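PDB 3A3J: PBP5 from Haemophilus influenzae, which removes the C-terminal D-alanyl residue from sugar-peptide cell-wall precursors, as a D-alanyl-D-alanine carboxypeptidase. Local coordinates for residues L14-S19 with F287-K292; M223-V228 with W248-F253; N252-K257 with G293-V298; K299-L304 with V323-G328; F129-T134 with M154-A159. All coordinates share one frame; numbering follows the deposited sequence.

Contact 1 of 5, residues L14-S19 with F287-K292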
# COMPACT_ATOMS: atom_id res chain seq x y z
N LEU A 14 10.35 0.21 5.90
CA LEU A 14 9.88 1.56 5.73
C LEU A 14 10.03 1.85 4.23
O LEU A 14 11.06 1.46 3.65
CB LEU A 14 10.81 2.53 6.47
CG LEU A 14 10.52 4.05 6.25
CD1 LEU A 14 9.10 4.36 6.84
CD2 LEU A 14 11.54 5.00 6.94
N MET A 15 9.08 2.55 3.60
CA MET A 15 9.14 2.66 2.15
C MET A 15 8.48 3.96 1.77
O MET A 15 7.48 4.32 2.36
CB MET A 15 8.44 1.43 1.49
CG MET A 15 7.91 1.68 0.07
SD MET A 15 6.73 0.44 -0.65
CE MET A 15 5.28 1.39 -0.90
N ASP A 16 9.04 4.70 0.82
CA ASP A 16 8.40 5.88 0.28
C ASP A 16 7.26 5.43 -0.61
O ASP A 16 7.44 4.59 -1.51
CB ASP A 16 9.39 6.70 -0.60
CG ASP A 16 8.77 7.96 -1.14
OD1 ASP A 16 8.83 9.06 -0.49
OD2 ASP A 16 8.12 7.87 -2.18
N TYR A 17 6.08 6.00 -0.39
CA TYR A 17 4.87 5.60 -1.13
C TYR A 17 5.06 5.94 -2.62
O TYR A 17 4.55 5.27 -3.52
CB TYR A 17 3.71 6.39 -0.59
CG TYR A 17 2.45 6.41 -1.46
CD1 TYR A 17 1.63 5.23 -1.62
CD2 TYR A 17 2.07 7.57 -2.11
CE1 TYR A 17 0.45 5.26 -2.41
CE2 TYR A 17 0.93 7.60 -2.93
CZ TYR A 17 0.12 6.44 -3.06
OH TYR A 17 -0.98 6.53 -3.83
N ASN A 18 5.78 7.03 -2.89
CA ASN A 18 5.66 7.59 -4.22
C ASN A 18 6.64 6.99 -5.16
O ASN A 18 6.35 6.87 -6.32
CB ASN A 18 5.79 9.08 -4.21
CG ASN A 18 4.51 9.76 -3.86
OD1 ASN A 18 4.41 10.38 -2.83
ND2 ASN A 18 3.55 9.69 -4.72
N SER A 19 7.74 6.48 -4.65
CA SER A 19 8.83 6.02 -5.48
C SER A 19 9.04 4.53 -5.27
O SER A 19 9.67 3.88 -6.11
CB SER A 19 10.11 6.76 -5.06
OG SER A 19 10.59 6.29 -3.80
N PHE A 287 9.50 9.11 -9.63
CA PHE A 287 9.85 9.78 -8.36
C PHE A 287 11.05 9.09 -7.84
O PHE A 287 11.18 7.88 -8.00
CB PHE A 287 8.75 9.68 -7.28
CG PHE A 287 7.45 10.36 -7.65
CD1 PHE A 287 7.22 11.69 -7.29
CD2 PHE A 287 6.43 9.65 -8.27
CE1 PHE A 287 6.04 12.31 -7.60
CE2 PHE A 287 5.26 10.28 -8.59
CZ PHE A 287 5.06 11.59 -8.26
N ILE A 288 11.95 9.83 -7.21
CA ILE A 288 13.05 9.13 -6.61
C ILE A 288 13.21 9.59 -5.18
O ILE A 288 12.72 10.65 -4.79
CB ILE A 288 14.38 9.26 -7.44
CG1 ILE A 288 14.90 10.70 -7.43
CG2 ILE A 288 14.17 8.74 -8.86
CD1 ILE A 288 16.46 10.77 -7.69
N THR A 289 13.86 8.77 -4.39
CA THR A 289 14.10 9.12 -3.03
C THR A 289 15.61 9.23 -2.78
O THR A 289 16.35 8.29 -3.03
CB THR A 289 13.45 8.05 -2.11
OG1 THR A 289 12.03 8.01 -2.35
CG2 THR A 289 13.75 8.34 -0.61
N ILE A 290 16.05 10.36 -2.24
CA ILE A 290 17.49 10.65 -2.03
C ILE A 290 17.74 11.21 -0.63
O ILE A 290 16.80 11.61 0.03
CB ILE A 290 17.92 11.74 -3.03
CG1 ILE A 290 17.09 13.02 -2.78
CG2 ILE A 290 17.78 11.21 -4.47
CD1 ILE A 290 16.44 13.64 -4.02
N PRO A 291 19.01 11.24 -0.16
CA PRO A 291 19.25 11.92 1.11
C PRO A 291 18.68 13.31 1.05
O PRO A 291 18.70 13.93 -0.02
CB PRO A 291 20.78 11.93 1.22
CG PRO A 291 21.15 10.62 0.57
CD PRO A 291 20.21 10.51 -0.63
N LYS A 292 18.11 13.76 2.16
CA LYS A 292 17.52 15.10 2.25
C LYS A 292 18.58 16.16 1.90
O LYS A 292 19.77 15.95 2.13
CB LYS A 292 17.07 15.35 3.69
CG LYS A 292 15.90 16.34 3.80
CD LYS A 292 15.82 16.85 5.23
CE LYS A 292 14.43 16.67 5.83
NZ LYS A 292 13.42 17.51 5.13

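Contact 2 of 5, residues M223-V228 with W248-F253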
# COMPACT_ATOMS: atom_id res chain seq x y z
N MET A 223 5.40 14.43 0.77
CA MET A 223 6.14 13.20 0.95
C MET A 223 5.22 12.21 1.73
O MET A 223 4.50 12.63 2.67
CB MET A 223 7.41 13.45 1.69
CG MET A 223 8.34 12.28 1.56
SD MET A 223 9.76 12.66 2.57
CE MET A 223 10.78 11.22 2.43
N ARG A 224 5.13 10.96 1.26
CA ARG A 224 4.34 9.94 1.97
C ARG A 224 5.16 8.74 2.25
O ARG A 224 5.77 8.19 1.35
CB ARG A 224 3.03 9.54 1.25
CG ARG A 224 2.25 8.45 2.12
CD ARG A 224 0.95 8.04 1.51
NE ARG A 224 -0.06 9.09 1.58
CZ ARG A 224 -0.89 9.21 2.59
NH1 ARG A 224 -0.73 8.41 3.64
NH2 ARG A 224 -1.80 10.17 2.61
N LEU A 225 5.19 8.32 3.50
CA LEU A 225 5.84 7.07 3.86
C LEU A 225 4.87 6.02 4.42
O LEU A 225 3.80 6.35 4.92
CB LEU A 225 6.91 7.32 4.93
CG LEU A 225 8.06 8.35 4.64
CD1 LEU A 225 9.04 8.54 5.89
CD2 LEU A 225 8.83 7.97 3.36
N ILE A 226 5.29 4.76 4.38
CA ILE A 226 4.50 3.71 4.90
C ILE A 226 5.46 2.90 5.67
O ILE A 226 6.53 2.55 5.10
CB ILE A 226 3.93 2.85 3.72
CG1 ILE A 226 2.90 3.67 2.97
CG2 ILE A 226 3.34 1.52 4.25
CD1 ILE A 226 2.47 2.94 1.66
N SER A 227 5.14 2.59 6.95
CA SER A 227 5.98 1.66 7.72
C SER A 227 5.22 0.41 8.06
O SER A 227 3.99 0.47 8.17
CB SER A 227 6.38 2.33 9.05
OG SER A 227 5.24 2.90 9.78
N VAL A 228 5.95 -0.69 8.33
CA VAL A 228 5.35 -1.89 8.78
C VAL A 228 6.29 -2.46 9.82
O VAL A 228 7.46 -2.59 9.57
CB VAL A 228 5.15 -2.97 7.59
CG1 VAL A 228 4.45 -4.20 8.12
CG2 VAL A 228 4.37 -2.36 6.41
N TRP A 248 12.63 9.15 11.38
CA TRP A 248 13.90 8.95 10.74
C TRP A 248 13.77 9.14 9.25
O TRP A 248 14.68 9.67 8.56
CB TRP A 248 14.36 7.54 10.96
CG TRP A 248 15.71 7.20 10.41
CD1 TRP A 248 16.93 7.54 10.94
CD2 TRP A 248 16.00 6.39 9.24
NE1 TRP A 248 17.94 6.99 10.20
CE2 TRP A 248 17.41 6.30 9.14
CE3 TRP A 248 15.21 5.76 8.27
CZ2 TRP A 248 18.04 5.60 8.11
CZ3 TRP A 248 15.83 5.06 7.26
CH2 TRP A 248 17.24 4.97 7.19
N GLY A 249 12.66 8.63 8.72
CA GLY A 249 12.42 8.77 7.28
C GLY A 249 12.25 10.23 6.90
O GLY A 249 13.01 10.73 6.09
N PHE A 250 11.30 10.93 7.48
CA PHE A 250 11.09 12.34 7.15
C PHE A 250 12.31 13.24 7.52
O PHE A 250 12.50 14.29 6.92
CB PHE A 250 9.86 12.91 7.82
CG PHE A 250 8.57 12.29 7.36
CD1 PHE A 250 8.23 12.23 5.99
CD2 PHE A 250 7.66 11.79 8.30
CE1 PHE A 250 7.02 11.66 5.58
CE2 PHE A 250 6.47 11.24 7.91
CZ PHE A 250 6.14 11.14 6.58
N ALA A 251 13.11 12.82 8.51
CA ALA A 251 14.30 13.58 8.93
C ALA A 251 15.37 13.50 7.88
O ALA A 251 16.01 14.49 7.59
CB ALA A 251 14.88 13.06 10.27
N ASN A 252 15.55 12.30 7.32
CA ASN A 252 16.72 11.99 6.55
C ASN A 252 16.59 11.88 5.02
O ASN A 252 17.58 11.63 4.34
CB ASN A 252 17.31 10.70 7.07
CG ASN A 252 17.97 10.86 8.42
OD1 ASN A 252 17.33 10.73 9.48
ND2 ASN A 252 19.26 11.15 8.40
N PHE A 253 15.41 12.00 4.44
CA PHE A 253 15.33 11.62 3.05
C PHE A 253 14.30 12.52 2.48
O PHE A 253 13.59 13.16 3.21
CB PHE A 253 14.86 10.19 2.90
CG PHE A 253 15.88 9.13 3.30
CD1 PHE A 253 16.74 8.58 2.36
CD2 PHE A 253 15.91 8.66 4.59
CE1 PHE A 253 17.66 7.57 2.72
CE2 PHE A 253 16.81 7.65 4.99
CZ PHE A 253 17.70 7.10 4.05

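Contact 3 of 5, residues N252-K257 with G293-V298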
# COMPACT_ATOMS: atom_id res chain seq x y z
N ASN A 252 15.55 12.30 7.32
CA ASN A 252 16.72 11.99 6.55
C ASN A 252 16.59 11.88 5.02
O ASN A 252 17.58 11.63 4.34
CB ASN A 252 17.31 10.70 7.07
CG ASN A 252 17.97 10.86 8.42
OD1 ASN A 252 17.33 10.73 9.48
ND2 ASN A 252 19.26 11.15 8.40
N PHE A 253 15.41 12.00 4.44
CA PHE A 253 15.33 11.62 3.05
C PHE A 253 14.30 12.52 2.48
O PHE A 253 13.59 13.16 3.21
CB PHE A 253 14.86 10.19 2.90
CG PHE A 253 15.88 9.13 3.30
CD1 PHE A 253 16.74 8.58 2.36
CD2 PHE A 253 15.91 8.66 4.59
CE1 PHE A 253 17.66 7.57 2.72
CE2 PHE A 253 16.81 7.65 4.99
CZ PHE A 253 17.70 7.10 4.05
N GLU A 254 14.25 12.61 1.17
CA GLU A 254 13.26 13.42 0.53
C GLU A 254 12.97 12.70 -0.77
O GLU A 254 13.76 11.81 -1.19
CB GLU A 254 13.80 14.81 0.22
CG GLU A 254 15.10 14.79 -0.55
CD GLU A 254 15.65 16.18 -0.75
OE1 GLU A 254 15.37 17.06 0.12
OE2 GLU A 254 16.36 16.41 -1.76
N THR A 255 11.88 13.11 -1.41
CA THR A 255 11.39 12.44 -2.57
C THR A 255 11.02 13.49 -3.60
O THR A 255 10.40 14.47 -3.31
CB THR A 255 10.17 11.55 -2.20
OG1 THR A 255 10.67 10.34 -1.61
CG2 THR A 255 9.31 11.22 -3.43
N PHE A 256 11.44 13.32 -4.83
CA PHE A 256 11.00 14.28 -5.81
C PHE A 256 10.72 13.62 -7.17
O PHE A 256 11.22 12.55 -7.51
CB PHE A 256 11.95 15.49 -5.92
CG PHE A 256 13.23 15.21 -6.70
CD1 PHE A 256 13.38 15.68 -8.02
CD2 PHE A 256 14.28 14.52 -6.11
CE1 PHE A 256 14.57 15.44 -8.75
CE2 PHE A 256 15.46 14.28 -6.83
CZ PHE A 256 15.59 14.73 -8.16
N LYS A 257 9.88 14.31 -7.90
CA LYS A 257 9.43 13.85 -9.18
C LYS A 257 10.53 14.13 -10.21
O LYS A 257 10.91 15.27 -10.42
CB LYS A 257 8.15 14.60 -9.51
CG LYS A 257 7.43 13.98 -10.68
CD LYS A 257 6.31 14.88 -11.16
CE LYS A 257 5.01 14.42 -10.59
NZ LYS A 257 3.84 15.22 -11.04
N GLY A 293 18.15 17.29 1.37
CA GLY A 293 19.11 18.29 1.01
C GLY A 293 19.86 18.12 -0.31
O GLY A 293 20.39 19.10 -0.80
N LYS A 294 19.86 16.91 -0.90
CA LYS A 294 20.72 16.53 -2.05
C LYS A 294 20.13 16.66 -3.47
O LYS A 294 20.73 16.18 -4.47
CB LYS A 294 21.19 15.07 -1.91
CG LYS A 294 21.99 14.70 -0.63
CD LYS A 294 23.50 14.94 -0.75
CE LYS A 294 24.07 15.31 0.62
NZ LYS A 294 25.51 15.05 0.75
N GLN A 295 18.98 17.30 -3.59
CA GLN A 295 18.35 17.37 -4.88
C GLN A 295 19.19 18.01 -6.00
O GLN A 295 19.23 17.49 -7.13
CB GLN A 295 17.03 18.09 -4.81
CG GLN A 295 16.27 17.89 -6.09
CD GLN A 295 14.83 18.36 -5.94
OE1 GLN A 295 14.36 18.60 -4.82
NE2 GLN A 295 14.13 18.47 -7.06
N SER A 296 19.82 19.16 -5.66
CA SER A 296 20.77 19.91 -6.52
C SER A 296 21.81 19.04 -7.12
O SER A 296 22.15 19.20 -8.27
CB SER A 296 21.55 20.93 -5.70
OG SER A 296 20.71 21.93 -5.16
N GLU A 297 22.36 18.15 -6.31
CA GLU A 297 23.52 17.42 -6.75
C GLU A 297 23.18 16.19 -7.62
O GLU A 297 24.09 15.54 -8.13
CB GLU A 297 24.37 17.02 -5.53
CG GLU A 297 24.76 18.24 -4.68
CD GLU A 297 25.29 17.86 -3.29
OE1 GLU A 297 25.99 16.81 -3.16
OE2 GLU A 297 25.01 18.62 -2.33
N VAL A 298 21.90 15.87 -7.79
CA VAL A 298 21.58 14.71 -8.64
C VAL A 298 21.76 15.06 -10.13
O VAL A 298 21.37 16.16 -10.57
CB VAL A 298 20.14 14.10 -8.35
CG1 VAL A 298 20.13 13.33 -7.03
CG2 VAL A 298 19.05 15.16 -8.32

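Contact 4 of 5, residues K299-L304 with V323-G328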
# COMPACT_ATOMS: atom_id res chain seq x y z
N LYS A 299 22.34 14.14 -10.90
CA LYS A 299 22.59 14.38 -12.32
C LYS A 299 21.98 13.28 -13.20
O LYS A 299 22.22 12.09 -12.99
CB LYS A 299 24.09 14.65 -12.66
CG LYS A 299 25.21 14.11 -11.68
CD LYS A 299 25.91 12.81 -12.25
CE LYS A 299 26.98 12.12 -11.32
NZ LYS A 299 27.24 10.65 -11.64
N ALA A 300 21.18 13.67 -14.18
CA ALA A 300 20.50 12.69 -15.02
C ALA A 300 21.25 12.47 -16.33
O ALA A 300 21.85 13.38 -16.87
CB ALA A 300 19.09 13.16 -15.30
N ARG A 301 21.23 11.27 -16.86
CA ARG A 301 21.74 11.08 -18.20
C ARG A 301 20.99 9.95 -18.91
O ARG A 301 20.21 9.20 -18.28
CB ARG A 301 23.21 10.75 -18.12
CG ARG A 301 23.46 9.54 -17.32
CD ARG A 301 24.87 9.10 -17.47
NE ARG A 301 24.94 7.67 -17.26
CZ ARG A 301 24.97 7.13 -16.06
NH1 ARG A 301 24.93 7.92 -15.00
NH2 ARG A 301 25.04 5.83 -15.92
N TYR A 302 21.26 9.80 -20.22
CA TYR A 302 20.58 8.79 -21.01
C TYR A 302 21.47 7.60 -21.32
O TYR A 302 22.68 7.67 -21.19
CB TYR A 302 20.00 9.37 -22.31
CG TYR A 302 19.06 10.52 -22.08
CD1 TYR A 302 18.51 10.73 -20.84
CD2 TYR A 302 18.71 11.38 -23.11
CE1 TYR A 302 17.66 11.77 -20.59
CE2 TYR A 302 17.84 12.45 -22.87
CZ TYR A 302 17.32 12.62 -21.59
OH TYR A 302 16.45 13.66 -21.31
N GLU A 303 20.84 6.49 -21.68
CA GLU A 303 21.56 5.32 -22.12
C GLU A 303 20.62 4.80 -23.14
O GLU A 303 19.83 3.90 -22.84
CB GLU A 303 21.68 4.25 -21.02
CG GLU A 303 22.13 4.79 -19.68
CD GLU A 303 23.61 5.01 -19.62
OE1 GLU A 303 24.31 4.22 -20.28
OE2 GLU A 303 24.07 5.96 -18.93
N LEU A 304 20.64 5.39 -24.32
CA LEU A 304 19.79 4.87 -25.33
C LEU A 304 20.22 3.44 -25.38
O LEU A 304 21.32 3.13 -24.98
CB LEU A 304 20.01 5.61 -26.64
CG LEU A 304 19.55 7.05 -26.45
CD1 LEU A 304 18.35 7.06 -25.52
CD2 LEU A 304 20.68 7.94 -25.91
N VAL A 323 19.26 7.74 -16.28
CA VAL A 323 19.99 7.25 -15.13
C VAL A 323 20.36 8.41 -14.24
O VAL A 323 20.86 9.42 -14.74
CB VAL A 323 21.24 6.50 -15.54
CG1 VAL A 323 21.94 6.06 -14.29
CG2 VAL A 323 20.90 5.30 -16.44
N TYR A 324 20.08 8.28 -12.94
CA TYR A 324 20.27 9.35 -11.94
C TYR A 324 21.51 9.08 -11.05
O TYR A 324 21.64 8.00 -10.46
CB TYR A 324 19.01 9.54 -11.07
CG TYR A 324 17.77 9.85 -11.87
CD1 TYR A 324 17.47 11.16 -12.24
CD2 TYR A 324 16.92 8.83 -12.31
CE1 TYR A 324 16.37 11.45 -13.01
CE2 TYR A 324 15.79 9.10 -13.08
CZ TYR A 324 15.52 10.41 -13.43
OH TYR A 324 14.41 10.67 -14.21
N ALA A 325 22.43 10.04 -10.98
CA ALA A 325 23.63 9.79 -10.21
C ALA A 325 23.69 10.86 -9.17
O ALA A 325 23.18 11.96 -9.37
CB ALA A 325 24.87 9.82 -11.09
N LEU A 326 24.26 10.49 -8.03
CA LEU A 326 24.53 11.39 -6.93
C LEU A 326 25.94 11.04 -6.50
O LEU A 326 26.28 9.84 -6.35
CB LEU A 326 23.56 11.13 -5.77
CG LEU A 326 23.59 12.15 -4.64
CD1 LEU A 326 23.52 13.56 -5.17
CD2 LEU A 326 22.50 11.90 -3.58
N ASP A 327 26.77 12.08 -6.37
CA ASP A 327 28.13 11.93 -5.89
C ASP A 327 28.83 10.75 -6.52
O ASP A 327 29.49 9.97 -5.82
CB ASP A 327 28.11 11.78 -4.36
CG ASP A 327 27.88 13.10 -3.67
OD1 ASP A 327 27.98 13.15 -2.42
OD2 ASP A 327 27.61 14.11 -4.39
N GLY A 328 28.68 10.61 -7.83
CA GLY A 328 29.35 9.53 -8.57
C GLY A 328 28.73 8.15 -8.51
O GLY A 328 29.30 7.20 -9.04

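Contact 5 of 5, residues F129-T134 with M154-A159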
# COMPACT_ATOMS: atom_id res chain seq x y z
N PHE A 129 -0.88 -8.08 -7.40
CA PHE A 129 0.06 -7.09 -6.81
C PHE A 129 1.50 -7.55 -6.96
O PHE A 129 2.41 -6.78 -6.67
CB PHE A 129 -0.17 -6.86 -5.27
CG PHE A 129 -1.48 -6.20 -4.94
CD1 PHE A 129 -2.26 -5.67 -5.91
CD2 PHE A 129 -1.89 -6.08 -3.61
CE1 PHE A 129 -3.46 -5.04 -5.60
CE2 PHE A 129 -3.07 -5.44 -3.25
CZ PHE A 129 -3.88 -4.92 -4.23
N GLY A 130 1.73 -8.80 -7.36
CA GLY A 130 3.11 -9.28 -7.47
C GLY A 130 3.84 -9.73 -6.22
O GLY A 130 5.08 -9.64 -6.14
N LEU A 131 3.11 -10.32 -5.28
CA LEU A 131 3.63 -10.67 -3.96
C LEU A 131 4.02 -12.10 -3.90
O LEU A 131 3.31 -12.94 -4.42
CB LEU A 131 2.56 -10.47 -2.86
CG LEU A 131 1.65 -9.26 -2.96
CD1 LEU A 131 0.63 -9.28 -1.74
CD2 LEU A 131 2.50 -7.99 -2.92
N LYS A 132 5.05 -12.41 -3.13
CA LYS A 132 5.70 -13.68 -3.25
C LYS A 132 5.64 -14.36 -1.90
O LYS A 132 5.93 -15.54 -1.75
CB LYS A 132 7.14 -13.35 -3.66
CG LYS A 132 8.06 -14.53 -3.63
CD LYS A 132 9.49 -14.11 -3.63
CE LYS A 132 10.29 -15.31 -3.11
NZ LYS A 132 11.64 -15.18 -3.64
N ASN A 133 5.20 -13.61 -0.89
CA ASN A 133 5.27 -14.11 0.45
C ASN A 133 3.98 -13.91 1.25
O ASN A 133 4.00 -13.83 2.49
CB ASN A 133 6.44 -13.41 1.14
CG ASN A 133 7.78 -14.02 0.75
OD1 ASN A 133 7.96 -15.21 0.87
ND2 ASN A 133 8.70 -13.19 0.29
N THR A 134 2.88 -13.82 0.52
CA THR A 134 1.59 -13.73 1.12
C THR A 134 0.62 -14.82 0.70
O THR A 134 0.50 -15.11 -0.50
CB THR A 134 1.00 -12.38 0.74
OG1 THR A 134 1.90 -11.38 1.21
CG2 THR A 134 -0.35 -12.17 1.43
N MET A 154 2.97 -6.47 2.97
CA MET A 154 1.94 -5.55 3.62
C MET A 154 2.20 -4.09 3.27
O MET A 154 1.27 -3.30 3.14
CB MET A 154 1.90 -5.81 5.17
CG MET A 154 1.09 -7.13 5.52
SD MET A 154 -0.57 -6.72 5.08
CE MET A 154 -1.26 -8.34 5.06
N ALA A 155 3.46 -3.69 3.09
CA ALA A 155 3.66 -2.31 2.59
C ALA A 155 3.07 -2.17 1.20
O ALA A 155 2.44 -1.16 0.84
CB ALA A 155 5.21 -1.90 2.60
N ILE A 156 3.29 -3.20 0.38
CA ILE A 156 2.76 -3.13 -1.02
C ILE A 156 1.25 -3.07 -1.02
O ILE A 156 0.61 -2.22 -1.69
CB ILE A 156 3.35 -4.29 -1.91
CG1 ILE A 156 4.86 -4.10 -2.11
CG2 ILE A 156 2.61 -4.33 -3.28
CD1 ILE A 156 5.60 -5.34 -2.52
N ILE A 157 0.64 -3.87 -0.14
CA ILE A 157 -0.87 -3.89 -0.05
C ILE A 157 -1.36 -2.56 0.42
O ILE A 157 -2.32 -1.99 -0.12
CB ILE A 157 -1.44 -5.04 0.93
CG1 ILE A 157 -1.08 -6.42 0.35
CG2 ILE A 157 -2.93 -4.84 1.14
CD1 ILE A 157 -1.11 -7.63 1.30
N GLY A 158 -0.68 -1.99 1.41
CA GLY A 158 -1.24 -0.67 1.93
C GLY A 158 -1.03 0.38 0.84
O GLY A 158 -1.86 1.26 0.63
N ALA A 159 0.05 0.30 0.07
CA ALA A 159 0.17 1.38 -1.02
C ALA A 159 -0.94 1.32 -2.04
O ALA A 159 -1.44 2.35 -2.58
CB ALA A 159 1.55 1.26 -1.73

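Contact 1 of 5, residues L14-S19 with F287-K292
Ser19 and Thr289 meet through their hydroxyls. The hydrogen bond between Ser19 OG and Thr289 OG1 is 2.7 Å long, and either group could be the donor. Ser19 OG lies between its backbone N and carbonyl carbon (chi1 73°), which turns it to Thr289 OG1. Thr289 OG1 has a second partner, Thr255 OG1. The carboxylate of Asp16 also binds Thr255, through OD1. Four side chains, Asp16 and Ser19 on one side and Thr255 and Thr289 on the other, thus join the catalytic domain to the C-terminal domain.

The other oxygen of Asp16 shapes the loop after strand 11-16. OD2 accepts from Asn18 N at 2.6 Å, an Asx turn, and from Ser19 N at 2.9 Å. The Ser19 bond uses the anti lone pair. Asn18 N comes from above the carboxylate plane, 42° out of it. This grip fixes the turn that carries Asn18 and Ser19 to strand 286-291.

The remaining contacts are van der Waals. Asn18 CB lies over one face of the Phe287 ring, 4.2 Å from its centroid, a CH-pi contact displaced toward the rim. Ser19 CB packs on Phe287 O at 3.3 Å. Asp16 CB touches Thr289 OG1 at 3.4 Å, their side chains crossing at a slant.

On one side, strand 11-16 pairs with strand 224-232 and lies against helix 151-164. On the other, strand 286-291 pairs with strand 253-259.

Contact 2 of 5, residues M223-V228 with W248-F253
Met223, just before strand 224-232, reaches to the end of helix 235-252 and meets Phe250 and Phe253 there. Its CG is anti to the backbone N (chi1 -165°), and the chain stays extended from there to the methyl. CB and CG carry the chain across from the strand side. SD then arrives at the edge of the Phe250 ring, in its plane, 3.8 Å from Phe250 CD1. This is a Met-aromatic contact, with the sulfur 5.1 Å from the ring centroid. CE goes further. It touches the backbone carbonyl of Phe253, 3.5 Å from Phe253 O, and lies 4.2 Å from Phe253 CB.

The contact is packing of a helix on an antiparallel sheet, within the fold of the penicillin-recognising serine enzymes. Helix 235-252 lies on one face of the five-stranded sheet, and Leu225 points at it. Helix 151-164 lies on the other face, where it meets Ile226 and Val228.

Leu225 packs between strand and helix. Its CD1 sits over the centre of the Phe250 ring, 3.8 Å from the centroid and 13° off the ring normal, a CH-pi contact. The same methyl lies 3.7 Å from Gly249 CA. Gly249 has no side chain, and the methyl comes in directly on its CA. Leu225 CG is 3.6 Å from Phe250 CE1. The Phe250 ring also touches Ala217 of the neighbouring strand 210-218.

Contact 3 of 5, residues N252-K257 with G293-V298
Phe256 and Gln295 reach toward each other, tip to tip, and stack. The Gln295 CG is anti to its backbone N (chi1 -168°), and the chain runs on extended to the amide. Gln295 CG comes over the centre of the Phe256 ring, a CH-pi contact 3.7 Å from the centroid. The flat amide follows over the same face, with ring and amide planes 26° apart. Gln295 NE2 comes to 3.0 Å from Phe256 CD1. Val298 lies beside the ring too, although the place of its CG2 is doubtful.

Glu254 has an extended chain beyond CG. OE1 accepts a hydrogen bond from Gly293 N at 3.1 Å. The donor comes from well above the carboxylate plane, 69° out of it. Glu254 OE2 lies 3.5 Å from Gln295 CB. The Glu254 side chain crosses that of Gln295 at about a right angle.

Gly293 has backbone angles that call for glycine. Val298 closes a type I beta turn that starts at Gln295. The loop leans on Leu326 of strand 318-326. The contact is a strand-to-loop packing at the surface: alternate side chains of strand 253-259 hold the link that runs from the two-stranded sheet to the six-stranded sheet of the C-terminal domain.

Contact 4 of 5, residues K299-L304 with V323-G328
Arg301 O accepts from Val323 N at 2.7 Å, and Arg301 N donates back to Val323 O at 2.8 Å. The two residues form an antiparallel hydrogen-bonded pair. Lys299 and Ala325 make the next such pair, with Lys299 N 2.8 Å from Ala325 O. Ala300 and Tyr324 between them are a non-hydrogen-bonded pair. Strand 299-304 is an outermost strand of the six-stranded mixed sheet in the C-terminal domain. The N-to-C directions of the two short segments are 146° apart, close to antiparallel.

One face carries Lys299, Arg301, Val323 and Ala325. Arg301 CG lies between its backbone N and carbonyl carbon (chi1 59°), and the chain is extended from there to NE. The side chain lies beside Val323 and points the same way. Val323 CB sits over the centre of the guanidinium, and Val323 CG1 is 3.5 Å from Arg301 NH2. Within its own strand, Arg301 makes a salt bridge to Glu303, with NE 2.5 Å from OE2. A second salt bridge ties Arg301 NH2 to Asp330 on strand 329-338. The guanidinium thus has two carboxylate partners.

On the other face are Ala300 and Tyr324. The hydroxyl of Tyr324 bonds to Thr258, while its ring packs on Ala300, with CE1 3.9 Å from Ala300 CB. Glu303 CG, beside the backbone N, is 3.5 Å from Val323 CG2.

Contact 5 of 5, residues F129-T134 with M154-A159
Leu131 packs on Ile156 and Ile157 of helix 151-164 with its two methyls. CD2 takes Ile156, coming to 3.7 Å from its CG2. CD1 takes Ile157, 3.9 Å from its CD1. Leu131 slides past Ile156 in the opposite direction and crosses Ile157 at about a right angle. Its CG is anti to the carbonyl carbon (chi1 -39°), on the side of the backbone N, and from there the two methyls reach the helix. No hydrogen bond joins the two segments.

Phe129 adds a ring-edge contact. The edge of its ring meets Ile157, with CD2 4.1 Å from Ile157 CG1. Their side chains cross at about a right angle. Phe129 CB lies 4.3 Å from Ile156 CG2. The ring also stacks on His160 and meets Tyr44 edge-to-face, so it is wedged between helix 151-164 and helix 38-51.

The turn that brings Phe129 and Leu131 together is a Schellman motif at the end of helix 115-128. Gly130 leaves the helix with a positive phi (80°), a backbone conformation that suits glycine. The next residue, Leu131, turns back onto helix 151-164. This helix covers the central sheet of the penicillin-recognising fold, and the side chain of Ile157 on it is about 9 Å from that of Lys39, the likely proton acceptor of the active site.

Polar bonds hold the loop further on: Asp153 OD2 accepts from Asn133 N and pairs with Thr134 OG1.

Along the chain, contact 5 comes first, then contacts 2, 3 and 4. Contact 1 spans from the start of the chain to the C-terminal domain and encloses contacts 5 and 2. Contacts 1 and 2 share the five-stranded sheet, with centres about 8 Å apart. Helix 151-164 packs on that sheet, and the centre of contact 5 is about 18 Å from both. Helix 235-252 of contact 2 leads straight into strand 253-259 of contact 3, which pairs with strand 286-291 of contact 1. The centre of contact 4 is about 14 Å from that of contact 3 and about 30 Å from that of contact 5. The series runs from the catalytic domain into the C-terminal domain.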